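Local structure of protein LigF (Sphingobium sp. SYK-6, 4XT0) at residues S87-D92 and E98-T103; I73-E78 and Y193-I198; S17-A22 and K104-Y109. The protein cleaves beta-aryl ether bonds in lignin breakdown as a glutathione-dependent, stereospecific beta-etherase of the glutathione S-transferase superfamily. One frame throughout, in Å; residues are numbered along the deposited sequence.

Interaction 1 of 3, residues S87-D92 and E98-T103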
loop_
_atom_site.group_PDB
_atom_site.type_symbol
_atom_site.label_atom_id
_atom_site.label_comp_id
_atom_site.label_asym_id
_atom_site.label_seq_id
_atom_site.Cartn_x
_atom_site.Cartn_y
_atom_site.Cartn_z
ATOM N N SER A 87 -18.515 15.202 -0.310
ATOM C CA SER A 87 -18.400 13.759 -0.094
ATOM C C SER A 87 -17.274 13.160 -0.951
ATOM O O SER A 87 -17.300 13.278 -2.178
ATOM C CB SER A 87 -19.729 13.078 -0.412
ATOM O OG SER A 87 -19.573 11.673 -0.319
ATOM N N LEU A 88 -16.274 12.541 -0.321
ATOM C CA LEU A 88 -15.031 12.244 -1.052
ATOM C C LEU A 88 -14.829 10.755 -1.337
ATOM O O LEU A 88 -13.790 10.360 -1.848
ATOM C CB LEU A 88 -13.813 12.797 -0.291
ATOM C CG LEU A 88 -13.831 14.322 -0.053
ATOM C CD1 LEU A 88 -12.703 14.795 0.885
ATOM C CD2 LEU A 88 -13.760 15.064 -1.374
ATOM N N ARG A 89 -15.825 9.929 -1.023
ATOM C CA ARG A 89 -15.818 8.538 -1.514
ATOM C C ARG A 89 -17.117 8.271 -2.237
ATOM O O ARG A 89 -18.169 8.701 -1.781
ATOM C CB ARG A 89 -15.662 7.517 -0.377
ATOM C CG ARG A 89 -14.388 7.611 0.449
ATOM C CD ARG A 89 -14.289 6.377 1.399
ATOM N NE ARG A 89 -15.381 6.363 2.365
ATOM C CZ ARG A 89 -15.288 5.958 3.636
ATOM N NH1 ARG A 89 -14.138 5.517 4.136
ATOM N NH2 ARG A 89 -16.361 6.009 4.414
ATOM N N PRO A 90 -17.057 7.550 -3.371
ATOM C CA PRO A 90 -18.289 7.152 -4.074
ATOM C C PRO A 90 -19.233 6.391 -3.146
ATOM O O PRO A 90 -18.751 5.611 -2.318
ATOM C CB PRO A 90 -17.786 6.214 -5.191
ATOM C CG PRO A 90 -16.329 6.535 -5.364
ATOM C CD PRO A 90 -15.836 7.010 -3.997
ATOM N N ALA A 91 -20.539 6.590 -3.287
ATOM C CA ALA A 91 -21.504 5.781 -2.537
ATOM C C ALA A 91 -21.586 4.355 -3.116
ATOM O O ALA A 91 -21.819 3.378 -2.399
ATOM C CB ALA A 91 -22.894 6.456 -2.549
ATOM N N ASP A 92 -21.400 4.254 -4.426
ATOM C CA ASP A 92 -21.375 2.977 -5.119
ATOM C C ASP A 92 -20.128 2.183 -4.683
ATOM O O ASP A 92 -19.005 2.610 -4.920
ATOM C CB ASP A 92 -21.399 3.240 -6.634
ATOM C CG ASP A 92 -21.471 1.975 -7.471
ATOM O OD1 ASP A 92 -20.806 0.971 -7.123
ATOM O OD2 ASP A 92 -22.199 1.999 -8.499
ATOM N N GLU A 98 -12.694 0.888 -6.897
ATOM C CA GLU A 98 -11.821 1.450 -7.918
ATOM C C GLU A 98 -10.999 2.615 -7.346
ATOM O O GLU A 98 -9.811 2.753 -7.641
ATOM C CB GLU A 98 -12.670 1.902 -9.109
ATOM C CG GLU A 98 -11.910 2.374 -10.293
ATOM C CD GLU A 98 -12.815 2.586 -11.491
ATOM O OE1 GLU A 98 -13.792 1.810 -11.643
ATOM O OE2 GLU A 98 -12.552 3.537 -12.265
ATOM N N MET A 99 -11.644 3.432 -6.516
ATOM C CA MET A 99 -10.975 4.516 -5.794
ATOM C C MET A 99 -9.778 4.004 -4.959
ATOM O O MET A 99 -8.689 4.583 -5.010
ATOM C CB MET A 99 -11.984 5.238 -4.881
ATOM C CG MET A 99 -11.461 6.501 -4.171
ATOM S SD MET A 99 -12.327 6.892 -2.609
ATOM C CE MET A 99 -11.832 5.520 -1.579
ATOM N N ARG A 100 -9.987 2.923 -4.209
ATOM C CA ARG A 100 -8.941 2.355 -3.356
ATOM C C ARG A 100 -7.809 1.767 -4.168
ATOM O O ARG A 100 -6.675 1.771 -3.702
ATOM C CB ARG A 100 -9.502 1.268 -2.409
ATOM C CG ARG A 100 -10.506 1.806 -1.410
ATOM C CD ARG A 100 -10.820 0.817 -0.246
ATOM N NE ARG A 100 -11.557 1.596 0.752
ATOM C CZ ARG A 100 -12.827 1.402 1.085
ATOM N NH1 ARG A 100 -13.513 0.394 0.558
ATOM N NH2 ARG A 100 -13.400 2.210 1.970
ATOM N N VAL A 101 -8.105 1.245 -5.363
ATOM C CA VAL A 101 -7.041 0.762 -6.241
ATOM C C VAL A 101 -6.103 1.942 -6.544
ATOM O O VAL A 101 -4.882 1.793 -6.513
ATOM C CB VAL A 101 -7.588 0.141 -7.549
ATOM C CG1 VAL A 101 -6.438 -0.183 -8.522
ATOM C CG2 VAL A 101 -8.375 -1.143 -7.242
ATOM N N TRP A 102 -6.674 3.120 -6.802
ATOM C CA TRP A 102 -5.859 4.322 -7.039
ATOM C C TRP A 102 -5.090 4.768 -5.811
ATOM O O TRP A 102 -3.936 5.190 -5.926
ATOM C CB TRP A 102 -6.723 5.508 -7.518
ATOM C CG TRP A 102 -7.048 5.461 -8.978
ATOM C CD1 TRP A 102 -8.261 5.203 -9.532
ATOM C CD2 TRP A 102 -6.139 5.674 -10.057
ATOM N NE1 TRP A 102 -8.173 5.241 -10.897
ATOM C CE2 TRP A 102 -6.881 5.517 -11.253
ATOM C CE3 TRP A 102 -4.776 5.974 -10.148
ATOM C CZ2 TRP A 102 -6.305 5.665 -12.515
ATOM C CZ3 TRP A 102 -4.202 6.117 -11.408
ATOM C CH2 TRP A 102 -4.969 5.964 -12.572
ATOM N N THR A 103 -5.738 4.754 -4.641
ATOM C CA THR A 103 -5.082 5.322 -3.470
ATOM C C THR A 103 -3.965 4.386 -3.000
ATOM O O THR A 103 -2.913 4.842 -2.575
ATOM C CB THR A 103 -6.080 5.627 -2.308
ATOM O OG1 THR A 103 -6.746 4.438 -1.869
ATOM C CG2 THR A 103 -7.120 6.688 -2.739
#
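Met-99 of helix 93-121 points its thioether at Arg-89 and Pro-90, at the point where the linker between the two domains of the glutathione S-transferase fold runs into the first helix of the all-helical domain. With CG anti to the backbone N (chi1 -174°) and a bend at chi3 (67°), the methionine chain reaches out from the helix and then turns its methyl along the arginine. SD touches CG of Arg-89 at 3.8 Å and CD of Pro-90 at 3.8 Å; CE lies against CG of Arg-89 at 3.9 Å and 4.0 Å from its CD. The aliphatic half of Arg-89 thus crosses the end of Met-99 at a slant. Arg-100 extends from the next position on the helix to the same region, its guanidinium plane turned 74° from that of Arg-89. What gathers the two cations is the carboxylate of Glu-75, salt-bridged to both. Arg-89 has a second partner in Asp-79, and Arg-100 reaches Asp-79 of the second subunit. Between the two arginines the nearest approach is NH1 of Arg-89 to NH2 of Arg-100, 4.0 Å, with NH1 near the plane of the Arg-100 guanidinium at its edge.

Interaction 2 of 3, residues I73-E78 and Y193-I198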
loop_
_atom_site.group_PDB
_atom_site.type_symbol
_atom_site.label_atom_id
_atom_site.label_comp_id
_atom_site.label_asym_id
_atom_site.label_seq_id
_atom_site.Cartn_x
_atom_site.Cartn_y
_atom_site.Cartn_z
ATOM N N ILE A 73 -5.960 8.209 7.342
ATOM C CA ILE A 73 -6.557 9.380 7.939
ATOM C C ILE A 73 -7.710 9.899 7.065
ATOM O O ILE A 73 -8.753 10.273 7.583
ATOM C CB ILE A 73 -5.510 10.517 8.140
ATOM C CG1 ILE A 73 -4.394 10.080 9.103
ATOM C CG2 ILE A 73 -6.203 11.765 8.685
ATOM C CD1 ILE A 73 -3.137 11.017 9.051
ATOM N N CYS A 74 -7.513 9.936 5.750
ATOM C CA CYS A 74 -8.570 10.430 4.858
ATOM C C CYS A 74 -9.792 9.524 4.946
ATOM O O CYS A 74 -10.909 10.018 5.069
ATOM C CB CYS A 74 -8.086 10.517 3.401
ATOM S SG CYS A 74 -6.644 11.598 3.155
ATOM N N GLU A 75 -9.577 8.205 4.908
ATOM C CA GLU A 75 -10.694 7.257 5.028
ATOM C C GLU A 75 -11.362 7.385 6.394
ATOM O O GLU A 75 -12.586 7.318 6.494
ATOM C CB GLU A 75 -10.232 5.809 4.788
ATOM C CG GLU A 75 -9.803 5.514 3.327
ATOM C CD GLU A 75 -10.652 4.433 2.667
ATOM O OE1 GLU A 75 -11.867 4.373 2.942
ATOM O OE2 GLU A 75 -10.106 3.646 1.870
ATOM N N TYR A 76 -10.557 7.594 7.437
ATOM C CA TYR A 76 -11.079 7.843 8.777
ATOM C C TYR A 76 -11.999 9.061 8.806
ATOM O O TYR A 76 -13.054 9.031 9.433
ATOM C CB TYR A 76 -9.925 8.035 9.779
ATOM C CG TYR A 76 -10.384 8.406 11.188
ATOM C CD1 TYR A 76 -10.835 7.432 12.067
ATOM C CD2 TYR A 76 -10.335 9.730 11.639
ATOM C CE1 TYR A 76 -11.245 7.753 13.375
ATOM C CE2 TYR A 76 -10.742 10.072 12.941
ATOM C CZ TYR A 76 -11.188 9.074 13.802
ATOM O OH TYR A 76 -11.593 9.381 15.087
ATOM N N LEU A 77 -11.617 10.133 8.117
ATOM C CA LEU A 77 -12.421 11.359 8.141
ATOM C C LEU A 77 -13.755 11.143 7.418
ATOM O O LEU A 77 -14.793 11.699 7.795
ATOM C CB LEU A 77 -11.630 12.521 7.512
ATOM C CG LEU A 77 -10.468 13.000 8.399
ATOM C CD1 LEU A 77 -9.553 13.951 7.643
ATOM C CD2 LEU A 77 -10.983 13.671 9.684
ATOM N N GLU A 78 -13.732 10.328 6.373
ATOM C CA GLU A 78 -14.972 9.989 5.674
ATOM C C GLU A 78 -15.828 9.009 6.500
ATOM O O GLU A 78 -17.065 9.071 6.460
ATOM C CB GLU A 78 -14.655 9.421 4.281
ATOM C CG GLU A 78 -14.515 10.519 3.193
ATOM C CD GLU A 78 -15.827 11.250 2.902
ATOM O OE1 GLU A 78 -16.900 10.624 3.043
ATOM O OE2 GLU A 78 -15.794 12.452 2.525
ATOM N N TYR A 193 -14.854 13.635 -8.374
ATOM C CA TYR A 193 -13.761 13.922 -7.452
ATOM C C TYR A 193 -13.818 13.088 -6.187
ATOM O O TYR A 193 -14.863 13.018 -5.535
ATOM C CB TYR A 193 -13.812 15.400 -7.104
ATOM C CG TYR A 193 -12.708 15.946 -6.232
ATOM C CD1 TYR A 193 -11.429 16.135 -6.735
ATOM C CD2 TYR A 193 -12.972 16.347 -4.922
ATOM C CE1 TYR A 193 -10.422 16.691 -5.954
ATOM C CE2 TYR A 193 -11.976 16.912 -4.126
ATOM C CZ TYR A 193 -10.705 17.082 -4.655
ATOM O OH TYR A 193 -9.709 17.661 -3.908
ATOM N N SER A 194 -12.693 12.462 -5.832
ATOM C CA SER A 194 -12.674 11.549 -4.696
ATOM C C SER A 194 -11.298 11.558 -4.051
ATOM O O SER A 194 -10.390 12.271 -4.502
ATOM C CB SER A 194 -13.041 10.127 -5.139
ATOM O OG SER A 194 -11.938 9.484 -5.791
ATOM N N LEU A 195 -11.160 10.772 -2.987
ATOM C CA LEU A 195 -9.862 10.525 -2.350
ATOM C C LEU A 195 -8.806 10.031 -3.363
ATOM O O LEU A 195 -7.623 10.282 -3.170
ATOM C CB LEU A 195 -9.994 9.499 -1.211
ATOM C CG LEU A 195 -10.885 9.875 -0.018
ATOM C CD1 LEU A 195 -10.797 8.787 1.053
ATOM C CD2 LEU A 195 -10.521 11.254 0.547
ATOM N N ALA A 196 -9.229 9.341 -4.426
ATOM C CA ALA A 196 -8.280 8.954 -5.487
ATOM C C ALA A 196 -7.574 10.165 -6.065
ATOM O O ALA A 196 -6.339 10.161 -6.222
ATOM C CB ALA A 196 -8.983 8.195 -6.620
ATOM N N ASP A 197 -8.353 11.185 -6.428
ATOM C CA ASP A 197 -7.766 12.405 -6.980
ATOM C C ASP A 197 -6.858 13.089 -5.965
ATOM O O ASP A 197 -5.745 13.490 -6.298
ATOM C CB ASP A 197 -8.864 13.359 -7.469
ATOM C CG ASP A 197 -9.780 12.692 -8.484
ATOM O OD1 ASP A 197 -9.351 12.521 -9.657
ATOM O OD2 ASP A 197 -10.910 12.305 -8.102
ATOM N N ILE A 198 -7.323 13.194 -4.722
ATOM C CA ILE A 198 -6.559 13.872 -3.672
ATOM C C ILE A 198 -5.204 13.178 -3.416
ATOM O O ILE A 198 -4.151 13.829 -3.385
ATOM C CB ILE A 198 -7.388 13.942 -2.350
ATOM C CG1 ILE A 198 -8.480 15.006 -2.456
ATOM C CG2 ILE A 198 -6.495 14.230 -1.151
ATOM C CD1 ILE A 198 -9.501 14.929 -1.296
#
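Leu-195 opens helix 195-204 behind a capping box and packs against helix 70-80 at the buried interface between the thioredoxin-like and helical domains, where it meets Cys-74 and Glu-75. Both methyls face one carbon: CD2 of Leu-195 lies 3.8 Å from CB of Cys-74, and CD1 of the leucine is 4.0 Å from that same CB. CD1 also comes within 4.1 Å of CG of Glu-75, at the near end of the glutamate chain. With SG anti to the carbonyl carbon (chi1 -59°), Cys-74 presents its CB to the leucine. Glu-75 bends at chi2 (-119°), which swings the carboxylate away from the line of its first carbons, to where Arg-89 and Arg-100 hold it. An apolar contact and a buried ionic cluster therefore share one side chain.

The glutathione S-transferase fold places a capping box of the form Ser-X-X-Asp at the start of this helix, here Ser-194 to Asp-197, with Leu-195 just inside it. Ala-196 N donates to OG of Ser-194 at 3.0 Å, and Ser-194 N donates back to OD2 of Asp-197 at 2.9 Å, using the anti lone pair of that oxygen, the one pointing away from OD1. The other oxygen, OD1, receives Leu-188 N and Trp-229 NE1, which fixes the rotation of the carboxylate and ties the helix start to the loop at Leu-188 and to helix 224-235. Leu-195 is also covered by Met-99 and Leu-88, and its backbone is hydrogen-bonded to that of Leu-88 in the interdomain linker.

Interaction 3 of 3, residues S17-A22 and K104-Y109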
loop_
_atom_site.group_PDB
_atom_site.type_symbol
_atom_site.label_atom_id
_atom_site.label_comp_id
_atom_site.label_asym_id
_atom_site.label_seq_id
_atom_site.Cartn_x
_atom_site.Cartn_y
_atom_site.Cartn_z
ATOM N N SER A 17 1.499 14.690 3.564
ATOM C CA SER A 17 0.759 15.658 4.388
ATOM C C SER A 17 -0.448 16.271 3.663
ATOM O O SER A 17 -1.461 16.578 4.284
ATOM C CB SER A 17 1.697 16.790 4.851
ATOM O OG SER A 17 2.649 16.329 5.799
ATOM N N LEU A 18 -0.324 16.488 2.357
ATOM C CA LEU A 18 -1.404 17.131 1.620
ATOM C C LEU A 18 -2.720 16.329 1.673
ATOM O O LEU A 18 -3.794 16.922 1.675
ATOM C CB LEU A 18 -0.983 17.376 0.156
ATOM C CG LEU A 18 -2.002 18.123 -0.726
ATOM C CD1 LEU A 18 -1.309 19.014 -1.762
ATOM C CD2 LEU A 18 -2.954 17.156 -1.435
ATOM N N LYS A 19 -2.637 14.999 1.721
ATOM C CA LYS A 19 -3.830 14.159 1.608
ATOM C C LYS A 19 -4.854 14.483 2.711
ATOM O O LYS A 19 -5.965 14.904 2.388
ATOM C CB LYS A 19 -3.465 12.663 1.617
ATOM C CG LYS A 19 -2.402 12.229 0.565
ATOM C CD LYS A 19 -2.240 10.692 0.585
ATOM C CE LYS A 19 -0.977 10.191 -0.132
ATOM N NZ LYS A 19 -0.745 8.728 0.154
ATOM N N PRO A 20 -4.489 14.334 4.013
ATOM C CA PRO A 20 -5.550 14.696 4.978
ATOM C C PRO A 20 -5.822 16.197 5.084
ATOM O O PRO A 20 -6.919 16.601 5.496
ATOM C CB PRO A 20 -5.019 14.146 6.320
ATOM C CG PRO A 20 -3.517 14.137 6.169
ATOM C CD PRO A 20 -3.262 13.853 4.683
ATOM N N LEU A 21 -4.850 17.020 4.711
ATOM C CA LEU A 21 -5.046 18.460 4.754
ATOM C C LEU A 21 -6.131 18.857 3.753
ATOM O O LEU A 21 -7.071 19.584 4.091
ATOM C CB LEU A 21 -3.721 19.180 4.473
ATOM C CG LEU A 21 -3.512 20.631 4.914
ATOM C CD1 LEU A 21 -3.679 20.786 6.414
ATOM C CD2 LEU A 21 -2.129 21.135 4.467
ATOM N N ALA A 22 -6.008 18.370 2.516
ATOM C CA ALA A 22 -7.014 18.645 1.482
ATOM C C ALA A 22 -8.387 18.057 1.880
ATOM O O ALA A 22 -9.422 18.684 1.686
ATOM C CB ALA A 22 -6.555 18.082 0.127
ATOM N N LYS A 104 -4.174 3.079 -3.088
ATOM C CA LYS A 104 -3.134 2.158 -2.655
ATOM C C LYS A 104 -1.995 2.140 -3.682
ATOM O O LYS A 104 -0.844 1.898 -3.333
ATOM C CB LYS A 104 -3.707 0.753 -2.419
ATOM C CG LYS A 104 -3.934 -0.081 -3.698
ATOM C CD LYS A 104 -4.883 -1.252 -3.379
ATOM C CE LYS A 104 -4.282 -2.217 -2.337
ATOM N NZ LYS A 104 -3.125 -3.006 -2.943
ATOM N N TRP A 105 -2.303 2.437 -4.941
ATOM C CA TRP A 105 -1.258 2.538 -5.949
ATOM C C TRP A 105 -0.347 3.742 -5.672
ATOM O O TRP A 105 0.845 3.690 -5.933
ATOM C CB TRP A 105 -1.868 2.639 -7.339
ATOM C CG TRP A 105 -0.881 2.797 -8.441
ATOM C CD1 TRP A 105 -0.103 1.826 -9.005
ATOM C CD2 TRP A 105 -0.607 4.005 -9.146
ATOM N NE1 TRP A 105 0.657 2.365 -10.021
ATOM C CE2 TRP A 105 0.363 3.700 -10.133
ATOM C CE3 TRP A 105 -1.075 5.319 -9.048
ATOM C CZ2 TRP A 105 0.874 4.665 -11.002
ATOM C CZ3 TRP A 105 -0.574 6.276 -9.920
ATOM C CH2 TRP A 105 0.392 5.939 -10.885
ATOM N N VAL A 106 -0.909 4.814 -5.129
ATOM C CA VAL A 106 -0.069 5.918 -4.680
ATOM C C VAL A 106 0.862 5.439 -3.575
ATOM O O VAL A 106 2.072 5.678 -3.644
ATOM C CB VAL A 106 -0.891 7.116 -4.177
ATOM C CG1 VAL A 106 0.030 8.174 -3.541
ATOM C CG2 VAL A 106 -1.667 7.714 -5.309
ATOM N N ASP A 107 0.304 4.724 -2.590
ATOM C CA ASP A 107 1.089 4.196 -1.454
ATOM C C ASP A 107 2.135 3.151 -1.827
ATOM O O ASP A 107 3.148 3.013 -1.135
ATOM C CB ASP A 107 0.161 3.581 -0.388
ATOM C CG ASP A 107 -0.553 4.637 0.456
ATOM O OD1 ASP A 107 0.039 5.706 0.735
ATOM O OD2 ASP A 107 -1.715 4.407 0.848
ATOM N N GLU A 108 1.893 2.390 -2.889
ATOM C CA GLU A 108 2.755 1.249 -3.192
ATOM C C GLU A 108 3.686 1.472 -4.375
ATOM O O GLU A 108 4.569 0.660 -4.617
ATOM C CB GLU A 108 1.897 0.006 -3.456
ATOM C CG GLU A 108 1.031 -0.367 -2.244
ATOM C CD GLU A 108 -0.115 -1.310 -2.573
ATOM O OE1 GLU A 108 0.008 -2.056 -3.567
ATOM O OE2 GLU A 108 -1.129 -1.311 -1.819
ATOM N N TYR A 109 3.473 2.541 -5.134
ATOM C CA TYR A 109 4.277 2.748 -6.351
ATOM C C TYR A 109 4.606 4.219 -6.616
ATOM O O TYR A 109 5.770 4.608 -6.631
ATOM C CB TYR A 109 3.533 2.139 -7.551
ATOM C CG TYR A 109 4.357 1.977 -8.817
ATOM C CD1 TYR A 109 5.030 0.787 -9.084
ATOM C CD2 TYR A 109 4.447 3.005 -9.755
ATOM C CE1 TYR A 109 5.794 0.629 -10.264
ATOM C CE2 TYR A 109 5.190 2.854 -10.929
ATOM C CZ TYR A 109 5.857 1.666 -11.176
ATOM O OH TYR A 109 6.589 1.517 -12.334
HETATM O O HOH W 1 1.811 7.788 -0.334
#
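The carboxylate of Asp-107 is the flat group that meets Lys-19, and the ammonium approaches it from off its plane. NZ of Lys-19 forms a salt bridge with OD1 of Asp-107 at 3.2 Å, tilted well out of the carboxylate plane. A water on the same side of that plane, but closer to it, closes the triangle: it accepts from Lys-19 NZ at 2.8 Å and donates to Asp-107 OD1 at 2.9 Å. The remaining oxygen, OD2, is hydrogen-bonded to OG1 of Thr-71. A second carboxylate, that of Glu-108, takes NZ of Lys-104 on the syn lone pair of OE2 at 2.8 Å, in a salt bridge within helix 93-121.

Of segment 17-22, Lys-19 alone reaches 104-109, crossing from the thioredoxin-like to the helical domain of this glutathione S-transferase. The backbones stay apart, the closest CA atoms, of Lys-19 and Val-106, being 11.0 Å from each other. Beyond CG the chain is fully extended, and its end meets Val-106 tip to tip, NZ lying 3.8 Å and CE 4.1 Å from CG1 of the valine. OG of Ser-70, a residue of the glutathione pocket, is a further hydrogen-bond partner of NZ. The side chain of Asp-107 is itself about 4 Å from a bound glutathione. Beside that ligand, then, a buried ammonium is gripped by a carboxylate oxygen, a hydroxyl and a water, and its charge is probably offset locally by Asp-107.

How the interactions relate
All three contacts are buried, none lies on the surface, and each has residues within reach of the second subunit. Interaction 3 sits deepest, about 5 Å between its centre and that of the chain, against 12 Å for interaction 2 and 17 Å for interaction 1. Helix 93-121 serves interactions 1 and 3, the first near its start and the third further along. Chemistry shifts with position: interaction 1 is a thioether contact beside two guanidiniums gathered round a carboxylate, interaction 2 is purely apolar, and interaction 3 is ionic and hydrated. Glu-75 links the first two through its carboxylate, while 73-78 lies against 17-22, for instance through Ile-73 on Pro-20.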